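PDB 6WL5: EcmrR transcriptional regulator from Escherichia coli, which probably activates transcription as a multidrug-sensing MerR-family regulator, its C-terminal domain binding the cationic amphiphile cetyl-trimethyl-ammonium. Local coordinates for residues V23-S28 / K65-D70; T57-K62 / E133-G138; G104-L109 / W148-Q153. All blocks are in the same frame, centred on the assembly; numbering follows the deposited sequence.

Contact 1: residues V23-S28 / K65-D70. With 16A (cetyl-trimethyl-ammonium), chain E.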
loop_
_atom_site.group_PDB
_atom_site.type_symbol
_atom_site.label_atom_id
_atom_site.label_comp_id
_atom_site.label_asym_id
_atom_site.label_seq_id
_atom_site.Cartn_x
_atom_site.Cartn_y
_atom_site.Cartn_z
ATOM N N VAL A 23 -8.096 -5.941 -10.849
ATOM C CA VAL A 23 -8.696 -4.668 -11.242
ATOM C C VAL A 23 -8.325 -4.240 -12.661
ATOM O O VAL A 23 -7.180 -4.436 -13.102
ATOM C CB VAL A 23 -8.373 -3.551 -10.228
ATOM C CG1 VAL A 23 -8.941 -3.897 -8.872
ATOM C CG2 VAL A 23 -6.866 -3.277 -10.175
ATOM N N PRO A 24 -9.267 -3.646 -13.412
ATOM C CA PRO A 24 -8.934 -3.243 -14.781
ATOM C C PRO A 24 -7.852 -2.190 -14.855
ATOM O O PRO A 24 -7.063 -2.177 -15.808
ATOM C CB PRO A 24 -10.264 -2.717 -15.344
ATOM C CG PRO A 24 -11.309 -3.176 -14.447
ATOM C CD PRO A 24 -10.719 -3.591 -13.156
ATOM N N ASP A 25 -7.860 -1.264 -13.908
ATOM C CA ASP A 25 -6.943 -0.134 -13.853
ATOM C C ASP A 25 -7.055 0.486 -12.459
ATOM O O ASP A 25 -7.888 0.097 -11.633
ATOM C CB ASP A 25 -7.213 0.870 -14.975
ATOM C CG ASP A 25 -8.658 1.314 -15.030
ATOM O OD1 ASP A 25 -9.310 1.576 -13.992
ATOM O OD2 ASP A 25 -9.180 1.363 -16.167
ATOM N N PHE A 26 -6.202 1.458 -12.208
ATOM C CA PHE A 26 -6.130 2.070 -10.878
ATOM C C PHE A 26 -7.406 2.839 -10.517
ATOM O O PHE A 26 -7.880 2.754 -9.379
ATOM C CB PHE A 26 -4.944 3.017 -10.873
ATOM C CG PHE A 26 -4.662 3.660 -9.540
ATOM C CD1 PHE A 26 -3.898 3.022 -8.580
ATOM C CD2 PHE A 26 -5.150 4.936 -9.237
ATOM C CE1 PHE A 26 -3.643 3.639 -7.354
ATOM C CE2 PHE A 26 -4.861 5.548 -8.041
ATOM C CZ PHE A 26 -4.117 4.906 -7.107
ATOM N N SER A 27 -7.977 3.599 -11.461
ATOM C CA SER A 27 -9.196 4.341 -11.155
ATOM C C SER A 27 -10.320 3.397 -10.757
ATOM O O SER A 27 -11.108 3.715 -9.838
ATOM C CB SER A 27 -9.626 5.202 -12.343
ATOM O OG SER A 27 -8.730 6.255 -12.644
ATOM N N SER A 28 -10.436 2.251 -11.458
ATOM C CA SER A 28 -11.494 1.298 -11.142
ATOM C C SER A 28 -11.288 0.719 -9.754
ATOM O O SER A 28 -12.243 0.552 -8.983
ATOM C CB SER A 28 -11.573 0.202 -12.200
ATOM O OG SER A 28 -11.860 0.742 -13.482
ATOM N N LYS A 65 2.857 -3.974 -14.113
ATOM C CA LYS A 65 1.626 -3.854 -14.881
ATOM C C LYS A 65 0.876 -2.611 -14.420
ATOM O O LYS A 65 1.039 -2.143 -13.281
ATOM C CB LYS A 65 0.652 -5.026 -14.653
ATOM C CG LYS A 65 1.140 -6.404 -14.972
ATOM C CD LYS A 65 -0.007 -7.388 -14.688
ATOM C CE LYS A 65 0.333 -8.862 -15.009
ATOM N NZ LYS A 65 -1.033 -9.475 -15.252
ATOM N N GLU A 66 0.017 -2.102 -15.300
ATOM C CA GLU A 66 -0.903 -1.021 -14.959
ATOM C C GLU A 66 -2.361 -1.373 -15.199
ATOM O O GLU A 66 -3.235 -0.626 -14.756
ATOM C CB GLU A 66 -0.514 0.245 -15.737
ATOM C CG GLU A 66 0.794 0.812 -15.178
ATOM C CD GLU A 66 1.305 2.127 -15.797
ATOM O OE1 GLU A 66 0.595 2.786 -16.548
ATOM O OE2 GLU A 66 2.442 2.542 -15.487
ATOM N N LYS A 67 -2.654 -2.458 -15.914
ATOM C CA LYS A 67 -4.015 -2.910 -16.169
ATOM C C LYS A 67 -4.126 -4.386 -15.826
ATOM O O LYS A 67 -3.139 -5.139 -15.878
ATOM C CB LYS A 67 -4.403 -2.659 -17.629
ATOM C CG LYS A 67 -4.328 -1.205 -18.061
ATOM C CD LYS A 67 -5.125 -0.937 -19.333
ATOM C CE LYS A 67 -4.979 0.499 -19.786
ATOM N NZ LYS A 67 -5.982 1.326 -19.044
ATOM N N ASN A 68 -5.316 -4.791 -15.407
ATOM C CA ASN A 68 -5.562 -6.169 -15.014
ATOM C C ASN A 68 -4.636 -6.562 -13.855
ATOM O O ASN A 68 -3.986 -7.610 -13.880
ATOM C CB ASN A 68 -5.402 -7.121 -16.217
ATOM C CG ASN A 68 -6.016 -8.455 -15.965
ATOM O OD1 ASN A 68 -7.145 -8.538 -15.481
ATOM N ND2 ASN A 68 -5.310 -9.522 -16.338
ATOM N N MET A 69 -4.582 -5.707 -12.824
ATOM C CA MET A 69 -3.646 -5.877 -11.719
ATOM C C MET A 69 -4.246 -6.685 -10.581
ATOM O O MET A 69 -5.437 -6.562 -10.258
ATOM C CB MET A 69 -3.228 -4.501 -11.181
ATOM C CG MET A 69 -2.511 -3.639 -12.190
ATOM S SD MET A 69 -2.150 -2.000 -11.518
ATOM C CE MET A 69 -3.750 -1.245 -11.305
ATOM N N ASP A 70 -3.377 -7.490 -9.944
ATOM C CA ASP A 70 -3.686 -8.241 -8.729
ATOM C C ASP A 70 -3.281 -7.380 -7.536
ATOM O O ASP A 70 -2.086 -7.223 -7.247
ATOM C CB ASP A 70 -2.940 -9.578 -8.743
ATOM C CG ASP A 70 -3.325 -10.500 -7.591
ATOM O OD1 ASP A 70 -4.047 -10.093 -6.642
ATOM O OD2 ASP A 70 -2.857 -11.663 -7.643
HETATM C C1 16A E . 14.360 -7.751 -11.853
HETATM C C2 16A E . 12.889 -7.468 -11.587
HETATM C C3 16A E . 12.315 -6.467 -12.587
HETATM C C4 16A E . 11.086 -5.709 -12.075
HETATM C C5 16A E . 10.269 -6.417 -10.991
HETATM C C6 16A E . 8.928 -5.717 -10.803
HETATM C C7 16A E . 7.865 -6.532 -10.088
HETATM C C8 16A E . 6.540 -5.789 -10.199
HETATM C C9 16A E . 5.910 -5.613 -8.844
HETATM C C10 16A E . 4.384 -5.718 -8.856
HETATM C C11 16A E . 3.653 -4.768 -9.794
HETATM C C12 16A E . 3.741 -3.303 -9.385
HETATM C C13 16A E . 2.594 -2.545 -10.056
HETATM C C14 16A E . 2.440 -1.173 -9.428
HETATM C C15 16A E . 1.462 -0.316 -10.213
HETATM C C16 16A E . 1.190 0.923 -9.408
HETATM N N1 16A E . 0.414 1.929 -10.152
HETATM C C17 16A E . -0.822 1.390 -10.750
HETATM C C18 16A E . 0.105 2.938 -9.126
HETATM C C19 16A E . 1.263 2.608 -11.134
HETATM O O HOH W 1 -8.458 0.728 -18.444
HETATM O O HOH W 2 -3.946 1.792 -13.989
#
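Val23 and Met69 face each other as a hydrogen-bonded antiparallel pair where strand 7-23 meets strand 69-77. Val23 N gives its hydrogen to Met69 O at 2.8 Å, and Met69 N returns one to Val23 O. One residue earlier the pairing slips: Asn68 N bonds to Pro24 O at 3.2 Å, coming in from above the carbonyl plane, 64° out of it.

The side chain of Met69 runs from this backbone ladder to the ligand. Its CB rests on Val23 CG2, 4.0 Å away. CG is anti to the carbonyl carbon and leads on to SD, which lies 3.7 Å from C17, a methyl on the quaternary nitrogen of the cetyl-trimethyl-ammonium. The chain bends at chi3 (-67°), placing CE 3.8 Å from Phe26 N and 3.9 Å from Val23 CG2, still near the C17 methyl. The thioether thus touches both the headgroup and the first residue of helix 26-31. Phe26 CD1 also approaches the headgroup, 4.0 Å from its methyl C18.

Two waters add bridges between the segments. One accepts from Phe26 N and donates to Glu66 O, tying the first turn of the helix to the loop at Glu66; another links Asp25 OD2 to Lys67 NZ, charges that stand 4.3 Å apart. Asp25 is the N-cap residue of the helix; its OD1 accepts from both Ser28 N and Ser28 OG. The carboxylate of Glu66 turns instead to Tyr64 and Arg110.

With Asn68 in a left-handed backbone conformation (phi 59°) and both it and Met69 opposite Val23, the arrangement is a G1 beta bulge, here at the wall of the ligand pocket.

Contact 2: residues T57-K62 / E133-G138. With 16A (cetyl-trimethyl-ammonium), chain E.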
loop_
_atom_site.group_PDB
_atom_site.type_symbol
_atom_site.label_atom_id
_atom_site.label_comp_id
_atom_site.label_asym_id
_atom_site.label_seq_id
_atom_site.Cartn_x
_atom_site.Cartn_y
_atom_site.Cartn_z
ATOM N N THR A 57 -1.817 -0.566 -0.321
ATOM C CA THR A 57 -2.104 -1.587 -1.310
ATOM C C THR A 57 -0.868 -2.469 -1.466
ATOM O O THR A 57 0.245 -1.967 -1.639
ATOM C CB THR A 57 -2.439 -0.955 -2.660
ATOM O OG1 THR A 57 -3.623 -0.170 -2.501
ATOM C CG2 THR A 57 -2.647 -2.024 -3.764
ATOM N N LEU A 58 -1.088 -3.774 -1.472
ATOM C CA LEU A 58 -0.087 -4.710 -1.923
ATOM C C LEU A 58 -0.302 -4.990 -3.403
ATOM O O LEU A 58 -1.403 -5.395 -3.818
ATOM C CB LEU A 58 -0.211 -6.002 -1.127
ATOM C CG LEU A 58 0.073 -5.901 0.379
ATOM C CD1 LEU A 58 -0.172 -7.207 1.080
ATOM C CD2 LEU A 58 1.481 -5.432 0.545
ATOM N N TYR A 59 0.760 -4.830 -4.185
ATOM C CA TYR A 59 0.757 -5.186 -5.606
ATOM C C TYR A 59 1.405 -6.557 -5.789
ATOM O O TYR A 59 2.625 -6.674 -5.704
ATOM C CB TYR A 59 1.507 -4.114 -6.392
ATOM C CG TYR A 59 0.657 -2.848 -6.541
ATOM C CD1 TYR A 59 -0.226 -2.686 -7.596
ATOM C CD2 TYR A 59 0.731 -1.811 -5.604
ATOM C CE1 TYR A 59 -1.029 -1.562 -7.705
ATOM C CE2 TYR A 59 -0.058 -0.671 -5.715
ATOM C CZ TYR A 59 -0.926 -0.535 -6.782
ATOM O OH TYR A 59 -1.695 0.621 -6.936
ATOM N N HIS A 60 0.586 -7.577 -6.055
ATOM C CA HIS A 60 1.011 -8.975 -6.048
ATOM C C HIS A 60 1.445 -9.506 -7.404
ATOM O O HIS A 60 1.924 -10.655 -7.477
ATOM C CB HIS A 60 -0.130 -9.839 -5.507
ATOM C CG HIS A 60 -0.384 -9.654 -4.041
ATOM N ND1 HIS A 60 0.599 -9.831 -3.091
ATOM C CD2 HIS A 60 -1.517 -9.356 -3.359
ATOM C CE1 HIS A 60 0.089 -9.651 -1.888
ATOM N NE2 HIS A 60 -1.198 -9.372 -2.020
ATOM N N ASP A 61 1.369 -8.708 -8.461
ATOM C CA ASP A 61 1.775 -9.215 -9.760
ATOM C C ASP A 61 3.265 -9.517 -9.771
ATOM O O ASP A 61 4.043 -8.942 -9.020
ATOM C CB ASP A 61 1.417 -8.223 -10.853
ATOM C CG ASP A 61 -0.058 -8.299 -11.223
ATOM O OD1 ASP A 61 -0.524 -9.409 -11.559
ATOM O OD2 ASP A 61 -0.738 -7.260 -11.138
ATOM N N LYS A 62 3.648 -10.449 -10.619
ATOM C CA LYS A 62 5.033 -10.875 -10.708
ATOM C C LYS A 62 5.828 -10.072 -11.708
ATOM O O LYS A 62 6.963 -10.436 -12.008
ATOM C CB LYS A 62 5.086 -12.360 -11.102
ATOM C CG LYS A 62 4.489 -13.305 -10.034
ATOM C CD LYS A 62 4.857 -12.857 -8.616
ATOM C CE LYS A 62 3.941 -13.432 -7.528
ATOM N NZ LYS A 62 3.842 -14.914 -7.563
ATOM N N GLU A 133 2.013 0.284 -1.317
ATOM C CA GLU A 133 1.725 1.665 -1.684
ATOM C C GLU A 133 0.914 2.240 -0.537
ATOM O O GLU A 133 -0.263 1.921 -0.386
ATOM C CB GLU A 133 0.935 1.670 -2.998
ATOM C CG GLU A 133 0.568 3.014 -3.576
ATOM C CD GLU A 133 -0.017 2.792 -4.972
ATOM O OE1 GLU A 133 0.779 2.789 -5.918
ATOM O OE2 GLU A 133 -1.255 2.562 -5.082
ATOM N N SER A 134 1.554 3.042 0.308
ATOM C CA SER A 134 1.014 3.465 1.591
ATOM C C SER A 134 0.460 4.885 1.467
ATOM O O SER A 134 1.225 5.838 1.245
ATOM C CB SER A 134 2.141 3.425 2.623
ATOM O OG SER A 134 1.678 3.851 3.888
ATOM N N TYR A 135 -0.850 5.028 1.705
ATOM C CA TYR A 135 -1.568 6.279 1.489
ATOM C C TYR A 135 -1.517 7.090 2.776
ATOM O O TYR A 135 -1.979 6.624 3.824
ATOM C CB TYR A 135 -3.031 5.991 1.111
ATOM C CG TYR A 135 -3.062 5.033 -0.071
ATOM C CD1 TYR A 135 -2.644 5.437 -1.314
ATOM C CD2 TYR A 135 -3.468 3.718 0.092
ATOM C CE1 TYR A 135 -2.615 4.547 -2.392
ATOM C CE2 TYR A 135 -3.464 2.839 -0.958
ATOM C CZ TYR A 135 -3.019 3.240 -2.193
ATOM O OH TYR A 135 -3.015 2.308 -3.212
ATOM N N ILE A 136 -0.961 8.296 2.694
ATOM C CA ILE A 136 -0.764 9.151 3.867
ATOM C C ILE A 136 -1.671 10.372 3.805
ATOM O O ILE A 136 -2.635 10.489 4.583
ATOM C CB ILE A 136 0.736 9.513 4.016
ATOM C CG1 ILE A 136 1.590 8.255 4.143
ATOM C CG2 ILE A 136 0.960 10.440 5.203
ATOM C CD1 ILE A 136 3.053 8.511 3.931
ATOM N N ASP A 137 -1.371 11.269 2.876
ATOM C CA ASP A 137 -2.177 12.449 2.589
ATOM C C ASP A 137 -2.775 12.342 1.187
ATOM O O ASP A 137 -2.147 11.816 0.265
ATOM C CB ASP A 137 -1.308 13.700 2.691
ATOM C CG ASP A 137 -0.792 13.963 4.105
ATOM O OD1 ASP A 137 -1.460 13.612 5.107
ATOM O OD2 ASP A 137 0.321 14.512 4.168
ATOM N N GLY A 138 -4.009 12.786 1.051
ATOM C CA GLY A 138 -4.734 12.610 -0.197
ATOM C C GLY A 138 -6.032 13.395 -0.138
ATOM O O GLY A 138 -6.178 14.302 0.682
HETATM C C1 16A E . 14.360 -7.751 -11.853
HETATM C C2 16A E . 12.889 -7.468 -11.587
HETATM C C3 16A E . 12.315 -6.467 -12.587
HETATM C C4 16A E . 11.086 -5.709 -12.075
HETATM C C5 16A E . 10.269 -6.417 -10.991
HETATM C C6 16A E . 8.928 -5.717 -10.803
HETATM C C7 16A E . 7.865 -6.532 -10.088
HETATM C C8 16A E . 6.540 -5.789 -10.199
HETATM C C9 16A E . 5.910 -5.613 -8.844
HETATM C C10 16A E . 4.384 -5.718 -8.856
HETATM C C11 16A E . 3.653 -4.768 -9.794
HETATM C C12 16A E . 3.741 -3.303 -9.385
HETATM C C13 16A E . 2.594 -2.545 -10.056
HETATM C C14 16A E . 2.440 -1.173 -9.428
HETATM C C15 16A E . 1.462 -0.316 -10.213
HETATM C C16 16A E . 1.190 0.923 -9.408
HETATM N N1 16A E . 0.414 1.929 -10.152
HETATM C C17 16A E . -0.822 1.390 -10.750
HETATM C C18 16A E . 0.105 2.938 -9.126
HETATM C C19 16A E . 1.263 2.608 -11.134
#
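Thr57 and Glu133 are a hydrogen-bonded antiparallel pair that joins strands 55-59 and 132-137 near the centre of the domain, lining the site that holds cetyl-trimethyl-ammonium. Both backbone bonds are present, Thr57 N to Glu133 O and Glu133 N to Thr57 O, and the N-to-C directions of the short strand segments make an angle of 160°, close to antiparallel.

On the face that carries these two side chains, Glu133 extends beyond CG and brings OE2 between two phenols. Tyr59 OH donates to it at 2.7 Å, on the syn side and 35° out of the carboxylate plane; Tyr135 OH donates at 2.6 Å on the anti lone pair. The Tyr59 ring and the carboxylate are turned 68° apart. Glu133 OE1 takes a further bond from Tyr113 OH and lies 3.3 Å from C18, a methyl of the headgroup, so the carboxylate probably offsets part of the ammonium charge.

Tyr59 is sandwiched: Thr57 CG2 sits 3.5 Å above one ring face, and ligand C14 sits 3.6 Å above the opposite one, each offset toward the rim. Thr57 OG1 comes up at the edge of the Tyr135 ring, in its plane, 2.6 Å from Tyr135 OH, and is also bonded to Tyr29 OH. An alanine at Tyr59 would probably leave Glu133 OE2 with one phenol donor fewer and open a gap beside the ligand's C13 to C16.

A buried carboxylate held by tyrosine hydroxyls beside a tyrosine face suits a cation-recognising pocket, as expected of a GyrI-like multidrug-binding domain.

Contact 3: residues G104-L109 / W148-Q153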
loop_
_atom_site.group_PDB
_atom_site.type_symbol
_atom_site.label_atom_id
_atom_site.label_comp_id
_atom_site.label_asym_id
_atom_site.label_seq_id
_atom_site.Cartn_x
_atom_site.Cartn_y
_atom_site.Cartn_z
ATOM N N GLY A 104 2.135 14.357 -4.678
ATOM C CA GLY A 104 1.265 14.727 -5.762
ATOM C C GLY A 104 0.273 13.671 -6.194
ATOM O O GLY A 104 0.068 12.635 -5.547
ATOM N N PRO A 105 -0.437 13.998 -7.279
ATOM C CA PRO A 105 -1.503 13.136 -7.779
ATOM C C PRO A 105 -0.992 11.795 -8.270
ATOM O O PRO A 105 0.207 11.578 -8.476
ATOM C CB PRO A 105 -2.093 13.942 -8.955
ATOM C CG PRO A 105 -1.590 15.292 -8.841
ATOM C CD PRO A 105 -0.360 15.281 -8.000
ATOM N N TYR A 106 -1.934 10.863 -8.400
ATOM C CA TYR A 106 -1.595 9.457 -8.626
ATOM C C TYR A 106 -1.248 9.128 -10.062
ATOM O O TYR A 106 -0.700 8.050 -10.301
ATOM C CB TYR A 106 -2.726 8.560 -8.130
ATOM C CG TYR A 106 -3.096 8.726 -6.682
ATOM C CD1 TYR A 106 -2.112 8.850 -5.706
ATOM C CD2 TYR A 106 -4.409 8.722 -6.269
ATOM C CE1 TYR A 106 -2.429 8.939 -4.360
ATOM C CE2 TYR A 106 -4.737 8.803 -4.934
ATOM C CZ TYR A 106 -3.756 8.913 -3.971
ATOM O OH TYR A 106 -4.118 9.041 -2.648
ATOM N N ASP A 107 -1.461 10.038 -11.014
ATOM C CA ASP A 107 -1.150 9.737 -12.409
ATOM C C ASP A 107 0.345 9.491 -12.616
ATOM O O ASP A 107 0.724 8.782 -13.547
ATOM C CB ASP A 107 -1.658 10.809 -13.381
ATOM C CG ASP A 107 -1.006 12.180 -13.183
ATOM O OD1 ASP A 107 -0.820 12.579 -12.022
ATOM O OD2 ASP A 107 -0.658 12.838 -14.192
ATOM N N SER A 108 1.200 10.029 -11.748
ATOM C CA SER A 108 2.635 9.848 -11.893
ATOM C C SER A 108 3.226 8.885 -10.877
ATOM O O SER A 108 4.451 8.822 -10.752
ATOM C CB SER A 108 3.312 11.210 -11.751
ATOM O OG SER A 108 2.891 11.871 -10.562
ATOM N N LEU A 109 2.401 8.100 -10.177
ATOM C CA LEU A 109 2.945 7.094 -9.262
ATOM C C LEU A 109 3.988 6.203 -9.928
ATOM O O LEU A 109 4.946 5.764 -9.267
ATOM C CB LEU A 109 1.810 6.201 -8.729
ATOM C CG LEU A 109 0.998 6.752 -7.550
ATOM C CD1 LEU A 109 -0.246 5.910 -7.306
ATOM C CD2 LEU A 109 1.809 6.787 -6.265
ATOM N N TRP A 148 -0.538 15.813 -1.742
ATOM C CA TRP A 148 -0.732 14.401 -1.435
ATOM C C TRP A 148 0.613 13.696 -1.224
ATOM O O TRP A 148 1.655 14.093 -1.770
ATOM C CB TRP A 148 -1.488 13.739 -2.564
ATOM C CG TRP A 148 -2.871 14.267 -2.731
ATOM C CD1 TRP A 148 -3.519 15.260 -2.001
ATOM C CD2 TRP A 148 -3.801 13.818 -3.712
ATOM N NE1 TRP A 148 -4.807 15.407 -2.468
ATOM C CE2 TRP A 148 -4.995 14.550 -3.528
ATOM C CE3 TRP A 148 -3.736 12.854 -4.744
ATOM C CZ2 TRP A 148 -6.118 14.351 -4.346
ATOM C CZ3 TRP A 148 -4.838 12.663 -5.561
ATOM C CH2 TRP A 148 -6.025 13.392 -5.342
ATOM N N MET A 149 0.598 12.663 -0.390
ATOM C CA MET A 149 1.818 11.967 0.005
ATOM C C MET A 149 1.508 10.488 0.103
ATOM O O MET A 149 0.632 10.072 0.881
ATOM C CB MET A 149 2.325 12.513 1.346
ATOM C CG MET A 149 3.382 11.670 1.972
ATOM S SD MET A 149 4.051 12.365 3.484
ATOM C CE MET A 149 4.790 13.808 2.765
ATOM N N THR A 150 2.265 9.695 -0.656
ATOM C CA THR A 150 2.108 8.252 -0.774
ATOM C C THR A 150 3.499 7.667 -0.709
ATOM O O THR A 150 4.384 8.071 -1.477
ATOM C CB THR A 150 1.460 7.918 -2.124
ATOM O OG1 THR A 150 0.272 8.708 -2.324
ATOM C CG2 THR A 150 1.060 6.471 -2.250
ATOM N N GLU A 151 3.704 6.719 0.193
ATOM C CA GLU A 151 5.003 6.093 0.318
ATOM C C GLU A 151 5.012 4.762 -0.410
ATOM O O GLU A 151 4.147 3.909 -0.171
ATOM C CB GLU A 151 5.436 5.913 1.776
ATOM C CG GLU A 151 6.836 5.321 1.873
ATOM C CD GLU A 151 7.446 5.408 3.248
ATOM O OE1 GLU A 151 7.946 6.496 3.634
ATOM O OE2 GLU A 151 7.433 4.375 3.945
ATOM N N ILE A 152 5.980 4.597 -1.303
ATOM C CA ILE A 152 6.156 3.340 -2.050
ATOM C C ILE A 152 7.255 2.539 -1.365
ATOM O O ILE A 152 8.339 3.070 -1.116
ATOM C CB ILE A 152 6.471 3.571 -3.541
ATOM C CG1 ILE A 152 5.468 4.524 -4.212
ATOM C CG2 ILE A 152 6.485 2.212 -4.255
ATOM C CD1 ILE A 152 4.003 4.193 -3.969
ATOM N N GLN A 153 6.957 1.286 -1.028
ATOM C CA GLN A 153 7.835 0.440 -0.204
ATOM C C GLN A 153 8.138 -0.856 -0.947
ATOM O O GLN A 153 7.248 -1.671 -1.162
ATOM C CB GLN A 153 7.169 0.138 1.148
ATOM C CG GLN A 153 6.528 1.382 1.811
ATOM C CD GLN A 153 5.781 1.058 3.088
ATOM O OE1 GLN A 153 5.059 0.055 3.174
ATOM N NE2 GLN A 153 5.877 1.959 4.065
HETATM O O HOH W 3 0.918 11.119 -3.454
HETATM O O HOH W 4 -2.073 9.167 -0.864
#
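The first torsions of Tyr106 (chi1 -57°) and Trp148 (chi1 -64°) set each CG beside its own backbone N, and from there the two rings reach each other across the contact, the side chains crossing at about a right angle. The tryptophan comes at one face of the tyrosine ring: Trp148 CE3 stands 4.0 Å above that plane, over its centre, and Trp148 CZ3 is 3.9 Å from Tyr106 CE2. The rings are inclined at 43°, an oblique pairing. Pro105 CA continues the packing, 3.8 Å from Trp148 CE3, while the indole NE1 bonds to the carbonyl oxygen of Lys142.

One backbone bond accompanies this packing: Gly104 N donates to Trp148 O at 3.0 Å. The backbone angles of the glycine are ones at which a CB would be jammed against the preceding carbonyl oxygen.

Thr150 takes the edge of the tyrosine, with OG1 in the ring plane and 3.4 Å from Tyr106 CE1. That hydroxyl is held by two waters: it donates to one, which passes a hydrogen on to Gly104 O, and accepts from another, which also bonds Tyr106 OH. Its polar atom therefore reaches the loop twice through water. Leu109 CD2 adds an apolar contact to Thr150 CG2 and Ile152 CD1, each at 4.1 Å.

The loop thus links the end of strand 88-103 to the start of helix 109-123 over strand 149-158. That strand pairs with 88-103 through Thr150 and His102 and with 132-137 through Glu151 and Ser134, while Ile152 packs up against Ala112, Tyr113 and Leu116 of the helix.

Overall arrangement
All three contacts reach one antiparallel sheet of the GyrI-like domain. Contacts 2 and 3 are closest, with centres 9 Å apart, because strands 132-137 and 149-158 are neighbours: Ser134 N meets Glu151 O at 2.8 Å. Contact 1 lies about 12 Å from contact 2, centre to centre, and the two are stitched by strands 55-59 and 69-77; both touch the same cetyl-trimethyl-ammonium. Phe26 links all three, its CE1 3.5 Å from Glu133 OE2 and its CE2 3.7 Å from Tyr106 CD2, although contacts 1 and 3 are about 16 Å apart between centres. Leu109 of contact 3 also lines that ligand's pocket, and Tyr106 belongs to a second ligand site together with Tyr135 of contact 2.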